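Local coordinates for protein CRISPR-associated endonuclease/helicase Cas3 (Thermus thermophilus HB8, PDB 3SK9) that cuts single-stranded DNA through its N-terminal HD nuclease domain, the part described here, as the nuclease-helicase of a CRISPR antiviral defence system, at residues A[50-55]-A[199-204]; A[42-47]-A[259-264]. One frame throughout, in Å; residues are numbered along the deposited sequence.

Contact 1: A[50-55]-A[199-204]; sequences ALYAED and VLRVMA
Arg201 and Asp55 form a salt bridge between two helices of the HD nuclease domain, with Tyr52 and Leu51 packed against the arginine. The domain is largely helical, as in the HD phosphohydrolase superfamily. Helix 46-56 meets helix 196-213, the helix that carries the metal ligand Asp210. The short axes pass 11.2 Å apart at 125°, far enough for long side chains to fill the gap.

The arginine grips the carboxylate side-on with two nitrogens. NE bonds to Asp55 OD2 at 2.8 Å, and NH2 bonds to Asp55 OD1 at 2.9 Å. Both bonds are nearly straight and use the syn lone pairs. Carboxylate and guanidinium lie only 7° apart, so the pairing is almost flat. The Arg201 chain bends at chi3 (-80°), which turns NE out of the line of the preceding carbons. Asp55 OD1 has a second partner in Arg195, and Arg201 NH1 bonds to the carbonyl of Phe258. These bonds should hold both flat groups against rotation.

Leu51 lies over one face of the guanidinium. Its CB sits above the plane, offset toward the rim, and its CD1 is 3.8 Å from Arg201 NH1. Tyr52 runs past the aliphatic part of Arg201 in the opposite direction. Its ring carbon CE2 is 3.9 Å from Arg201 CD. Tyr52 OH is hydrogen-bonded to Glu260 OE1. Tyr52 CE1 is 4.4 Å from Val202 CG2, which lies oblique to the ring. Val202 in turn is about 8 Å from the metal ligand His74, side chain to side chain. At the ring's tip, Tyr52 OH lies 3.6 Å from Arg201 CB.

Contact 2: A[42-47]-A[259-264]; sequences RMEPPR and GELFPY
Glu44 reaches from the turn between helices 26-43 and 46-56 to the backbone of Leu261 in strand 260-264. Its side chain carries most of the polar part of this buried contact. From CB the chain first sets CG anti to the carbonyl carbon, beside the backbone N. It then bends at chi2 (-73°), and CD comes 3.4 Å from Leu261 O.

The two carboxylate oxygens meet different parts of the strand. OE1 accepts a hydrogen bond from Leu261 N at 2.9 Å. The N-H comes in on the syn side, 20° out of the carboxylate plane, and the bond is moderately bent at 158°. OE1 also rests 3.7 Å from Glu260 CB. Glu44 OE2 lies only 2.6 Å from Leu261 O. The acid group of Glu44 thus faces both the N-H and the carbonyl of one residue.

An apolar contact lies beside the polar one. Pro45 occupies the N-cap position of helix 46-56, and its ring crosses the Leu261 side chain at about a right angle. Pro45 CG is 3.6 Å from Leu261 CD1, and Pro45 CD is 4.0 Å from the same atom.

Strand 260-264 pairs with strand 253-257 in an antiparallel two-stranded sheet, where Phe262 shares backbone hydrogen bonds with Arg255. The ring of Phe262 meets that of Phe208 on helix 196-213, while Leu261 also touches Gln254 and Arg256 of the partner strand. The contact therefore joins the turn at the end of helix 26-43 to this C-terminal hairpin, which packs on helix 196-213.

From the N terminus the chain first passes 42-47, then enters helix 46-56, which both contacts use. Contact 1 closes a loop of 143 residues when the chain reaches helix 196-213. Contact 2 closes last, when strand 260-264 comes back to the start of helix 46-56. Contact 1 is therefore nested inside the loop closed by contact 2. Their centres are 11 Å apart, on the same side of the chain's centre. Glu260 of contact 2 touches contact 1 directly: its OE2 packs 3.3 Å from Ala204 CB. Together the contacts tie helix 46-56, helix 196-213 and the C-terminal hairpin into one unit.

Contact 1: A[50-55]-A[199-204]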
loop_
_atom_site.group_PDB
_atom_site.type_symbol
_atom_site.label_atom_id
_atom_site.label_comp_id
_atom_site.label_asym_id
_atom_site.label_seq_id
_atom_site.Cartn_x
_atom_site.Cartn_y
_atom_site.Cartn_z
ATOM N N ALA A 50 13.253 -14.616 -4.215
ATOM C CA ALA A 50 14.053 -14.548 -5.437
ATOM C C ALA A 50 13.146 -14.099 -6.618
ATOM O O ALA A 50 13.607 -13.441 -7.559
ATOM C CB ALA A 50 14.710 -15.928 -5.758
ATOM N N LEU A 51 11.879 -14.516 -6.588
ATOM C CA LEU A 51 10.911 -14.073 -7.611
ATOM C C LEU A 51 10.779 -12.545 -7.598
ATOM O O LEU A 51 10.670 -11.922 -8.671
ATOM C CB LEU A 51 9.547 -14.711 -7.363
ATOM C CG LEU A 51 9.433 -16.186 -7.798
ATOM C CD1 LEU A 51 8.081 -16.817 -7.415
ATOM C CD2 LEU A 51 9.668 -16.312 -9.306
ATOM N N TYR A 52 10.684 -11.931 -6.394
ATOM C CA TYR A 52 10.591 -10.460 -6.340
ATOM C C TYR A 52 11.839 -9.788 -6.880
ATOM O O TYR A 52 11.759 -8.759 -7.533
ATOM C CB TYR A 52 10.355 -9.971 -4.902
ATOM C CG TYR A 52 8.893 -9.936 -4.530
ATOM C CD1 TYR A 52 8.146 -8.761 -4.682
ATOM C CD2 TYR A 52 8.246 -11.083 -4.044
ATOM C CE1 TYR A 52 6.795 -8.718 -4.317
ATOM C CE2 TYR A 52 6.899 -11.056 -3.704
ATOM C CZ TYR A 52 6.188 -9.878 -3.853
ATOM O OH TYR A 52 4.848 -9.836 -3.486
ATOM N N ALA A 53 13.001 -10.352 -6.575
ATOM C CA ALA A 53 14.261 -9.772 -7.067
ATOM C C ALA A 53 14.275 -9.813 -8.603
ATOM O O ALA A 53 14.716 -8.858 -9.266
ATOM C CB ALA A 53 15.488 -10.551 -6.462
ATOM N N GLU A 54 13.775 -10.904 -9.170
ATOM C CA GLU A 54 13.758 -11.094 -10.610
ATOM C C GLU A 54 12.664 -10.220 -11.235
ATOM O O GLU A 54 12.827 -9.688 -12.354
ATOM C CB GLU A 54 13.515 -12.570 -10.939
ATOM C CG GLU A 54 13.490 -12.929 -12.414
ATOM C CD GLU A 54 13.241 -14.430 -12.630
ATOM O OE1 GLU A 54 13.944 -15.019 -13.482
ATOM O OE2 GLU A 54 12.371 -15.038 -11.931
ATOM N N ASP A 55 11.548 -10.082 -10.523
ATOM C CA ASP A 55 10.411 -9.303 -11.041
ATOM C C ASP A 55 10.854 -7.874 -11.335
ATOM O O ASP A 55 10.407 -7.241 -12.307
ATOM C CB ASP A 55 9.287 -9.177 -9.978
ATOM C CG ASP A 55 8.435 -10.438 -9.844
ATOM O OD1 ASP A 55 8.444 -11.295 -10.772
ATOM O OD2 ASP A 55 7.743 -10.519 -8.810
ATOM N N VAL A 199 3.027 -8.354 -11.057
ATOM C CA VAL A 199 1.964 -7.432 -10.653
ATOM C C VAL A 199 0.961 -8.122 -9.742
ATOM O O VAL A 199 0.513 -7.549 -8.756
ATOM C CB VAL A 199 1.261 -6.918 -11.936
ATOM C CG1 VAL A 199 0.025 -6.032 -11.622
ATOM C CG2 VAL A 199 2.287 -6.186 -12.761
ATOM N N LEU A 200 0.624 -9.358 -10.070
ATOM C CA LEU A 200 -0.328 -10.135 -9.260
ATOM C C LEU A 200 0.304 -10.424 -7.867
ATOM O O LEU A 200 -0.412 -10.517 -6.856
ATOM C CB LEU A 200 -0.673 -11.446 -9.991
ATOM C CG LEU A 200 -1.558 -11.181 -11.264
ATOM C CD1 LEU A 200 -1.590 -12.429 -12.224
ATOM C CD2 LEU A 200 -2.979 -10.707 -10.827
ATOM N N ARG A 201 1.616 -10.651 -7.829
ATOM C CA ARG A 201 2.273 -10.851 -6.530
ATOM C C ARG A 201 2.062 -9.610 -5.645
ATOM O O ARG A 201 1.796 -9.744 -4.443
ATOM C CB ARG A 201 3.780 -11.179 -6.694
ATOM C CG ARG A 201 4.042 -12.673 -6.801
ATOM C CD ARG A 201 5.561 -12.991 -6.860
ATOM N NE ARG A 201 6.172 -12.803 -8.177
ATOM C CZ ARG A 201 6.028 -13.669 -9.179
ATOM N NH1 ARG A 201 5.280 -14.753 -9.013
ATOM N NH2 ARG A 201 6.655 -13.489 -10.320
ATOM N N VAL A 202 2.201 -8.413 -6.215
ATOM C CA VAL A 202 1.973 -7.190 -5.429
ATOM C C VAL A 202 0.504 -7.040 -5.025
ATOM O O VAL A 202 0.181 -6.585 -3.898
ATOM C CB VAL A 202 2.451 -5.952 -6.217
ATOM C CG1 VAL A 202 1.905 -4.631 -5.597
ATOM C CG2 VAL A 202 4.012 -5.958 -6.318
ATOM N N MET A 203 -0.396 -7.376 -5.956
ATOM C CA MET A 203 -1.826 -7.348 -5.668
ATOM C C MET A 203 -2.186 -8.147 -4.420
ATOM O O MET A 203 -2.851 -7.630 -3.523
ATOM C CB MET A 203 -2.596 -7.908 -6.875
ATOM C CG MET A 203 -4.116 -7.783 -6.776
ATOM S SD MET A 203 -4.885 -9.077 -5.769
ATOM C CE MET A 203 -4.475 -10.525 -6.749
ATOM N N ALA A 204 -1.776 -9.425 -4.407
ATOM C CA ALA A 204 -2.129 -10.320 -3.294
ATOM C C ALA A 204 -1.459 -9.816 -2.001
ATOM O O ALA A 204 -2.045 -9.875 -0.907
ATOM C CB ALA A 204 -1.674 -11.759 -3.632
#

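Contact 2: A[42-47]-A[259-264]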
loop_
_atom_site.group_PDB
_atom_site.type_symbol
_atom_site.label_atom_id
_atom_site.label_comp_id
_atom_site.label_asym_id
_atom_site.label_seq_id
_atom_site.Cartn_x
_atom_site.Cartn_y
_atom_site.Cartn_z
ATOM N N ARG A 42 9.907 -10.801 4.352
ATOM C CA ARG A 42 11.080 -11.368 5.007
ATOM C C ARG A 42 10.824 -12.790 5.472
ATOM O O ARG A 42 11.762 -13.597 5.548
ATOM C CB ARG A 42 11.549 -10.485 6.179
ATOM C CG ARG A 42 12.311 -9.233 5.707
ATOM C CD ARG A 42 12.405 -8.193 6.828
ATOM N NE ARG A 42 13.204 -7.032 6.454
ATOM C CZ ARG A 42 13.406 -5.980 7.242
ATOM N NH1 ARG A 42 12.870 -5.949 8.474
ATOM N NH2 ARG A 42 14.158 -4.975 6.798
ATOM N N MET A 43 9.570 -13.113 5.766
ATOM C CA MET A 43 9.227 -14.465 6.226
ATOM C C MET A 43 8.875 -15.427 5.079
ATOM O O MET A 43 8.701 -16.634 5.316
ATOM C CB MET A 43 8.018 -14.413 7.142
ATOM C CG MET A 43 8.263 -13.871 8.539
ATOM S SD MET A 43 6.632 -13.556 9.282
ATOM C CE MET A 43 5.563 -14.723 8.486
ATOM N N GLU A 44 8.730 -14.912 3.851
ATOM C CA GLU A 44 8.357 -15.777 2.718
ATOM C C GLU A 44 9.518 -16.731 2.374
ATOM O O GLU A 44 10.689 -16.432 2.660
ATOM C CB GLU A 44 8.034 -14.969 1.465
ATOM C CG GLU A 44 6.736 -14.145 1.595
ATOM C CD GLU A 44 5.467 -15.012 1.554
ATOM O OE1 GLU A 44 5.473 -16.047 0.854
ATOM O OE2 GLU A 44 4.452 -14.592 2.165
ATOM N N PRO A 45 9.212 -17.852 1.734
ATOM C CA PRO A 45 10.323 -18.743 1.330
ATOM C C PRO A 45 11.339 -18.081 0.422
ATOM O O PRO A 45 11.014 -17.155 -0.326
ATOM C CB PRO A 45 9.633 -19.917 0.628
ATOM C CG PRO A 45 8.195 -19.897 1.157
ATOM C CD PRO A 45 7.883 -18.442 1.474
ATOM N N PRO A 46 12.597 -18.567 0.461
ATOM C CA PRO A 46 13.610 -18.019 -0.441
ATOM C C PRO A 46 13.179 -17.998 -1.937
ATOM O O PRO A 46 13.540 -17.062 -2.655
ATOM C CB PRO A 46 14.809 -18.979 -0.258
ATOM C CG PRO A 46 14.608 -19.636 1.048
ATOM C CD PRO A 46 13.125 -19.671 1.314
ATOM N N ARG A 47 12.509 -19.047 -2.408
ATOM C CA ARG A 47 12.034 -19.039 -3.808
ATOM C C ARG A 47 11.142 -17.810 -4.059
ATOM O O ARG A 47 11.217 -17.213 -5.120
ATOM C CB ARG A 47 11.235 -20.289 -4.124
ATOM C CG ARG A 47 12.050 -21.344 -4.823
ATOM C CD ARG A 47 11.321 -22.689 -4.942
ATOM N NE ARG A 47 12.304 -23.701 -5.356
ATOM C CZ ARG A 47 13.244 -24.183 -4.547
ATOM N NH1 ARG A 47 13.327 -23.755 -3.263
ATOM N NH2 ARG A 47 14.105 -25.085 -5.019
ATOM N N GLY A 259 2.905 -17.820 -6.478
ATOM C CA GLY A 259 4.230 -18.121 -5.957
ATOM C C GLY A 259 4.597 -17.532 -4.605
ATOM O O GLY A 259 5.793 -17.544 -4.239
ATOM N N GLU A 260 3.612 -17.041 -3.851
ATOM C CA GLU A 260 3.838 -16.576 -2.465
ATOM C C GLU A 260 2.752 -17.170 -1.582
ATOM O O GLU A 260 1.757 -17.756 -2.084
ATOM C CB GLU A 260 3.856 -15.028 -2.360
ATOM C CG GLU A 260 2.531 -14.357 -2.763
ATOM C CD GLU A 260 2.660 -12.849 -3.080
ATOM O OE1 GLU A 260 3.761 -12.283 -2.971
ATOM O OE2 GLU A 260 1.641 -12.185 -3.415
ATOM N N LEU A 261 2.952 -17.074 -0.275
ATOM C CA LEU A 261 2.113 -17.793 0.682
ATOM C C LEU A 261 1.558 -16.858 1.743
ATOM O O LEU A 261 2.268 -15.945 2.221
ATOM C CB LEU A 261 2.958 -18.883 1.420
ATOM C CG LEU A 261 3.573 -19.935 0.503
ATOM C CD1 LEU A 261 4.675 -20.805 1.221
ATOM C CD2 LEU A 261 2.483 -20.843 -0.101
ATOM N N PHE A 262 0.331 -17.139 2.175
ATOM C CA PHE A 262 -0.284 -16.416 3.283
ATOM C C PHE A 262 -1.020 -17.417 4.166
ATOM O O PHE A 262 -1.461 -18.436 3.673
ATOM C CB PHE A 262 -1.329 -15.399 2.730
ATOM C CG PHE A 262 -0.734 -14.399 1.750
ATOM C CD1 PHE A 262 0.052 -13.358 2.192
ATOM C CD2 PHE A 262 -0.953 -14.529 0.387
ATOM C CE1 PHE A 262 0.610 -12.455 1.295
ATOM C CE2 PHE A 262 -0.385 -13.612 -0.499
ATOM C CZ PHE A 262 0.392 -12.600 -0.040
ATOM N N PRO A 263 -1.195 -17.103 5.451
ATOM C CA PRO A 263 -2.121 -17.924 6.255
ATOM C C PRO A 263 -3.583 -17.864 5.732
ATOM O O PRO A 263 -4.103 -16.784 5.348
ATOM C CB PRO A 263 -2.014 -17.311 7.656
ATOM C CG PRO A 263 -1.630 -15.868 7.403
ATOM C CD PRO A 263 -0.727 -15.910 6.184
ATOM N N TYR A 264 -4.210 -19.038 5.657
ATOM C CA TYR A 264 -5.653 -19.141 5.428
ATOM C C TYR A 264 -6.350 -19.121 6.789
ATOM O O TYR A 264 -6.204 -20.039 7.615
ATOM C CB TYR A 264 -5.977 -20.408 4.630
ATOM C CG TYR A 264 -7.458 -20.699 4.483
ATOM C CD1 TYR A 264 -8.241 -20.004 3.563
ATOM C CD2 TYR A 264 -8.078 -21.648 5.292
ATOM C CE1 TYR A 264 -9.606 -20.265 3.446
ATOM C CE2 TYR A 264 -9.433 -21.924 5.177
ATOM C CZ TYR A 264 -10.193 -21.230 4.256
ATOM O OH TYR A 264 -11.538 -21.531 4.149
#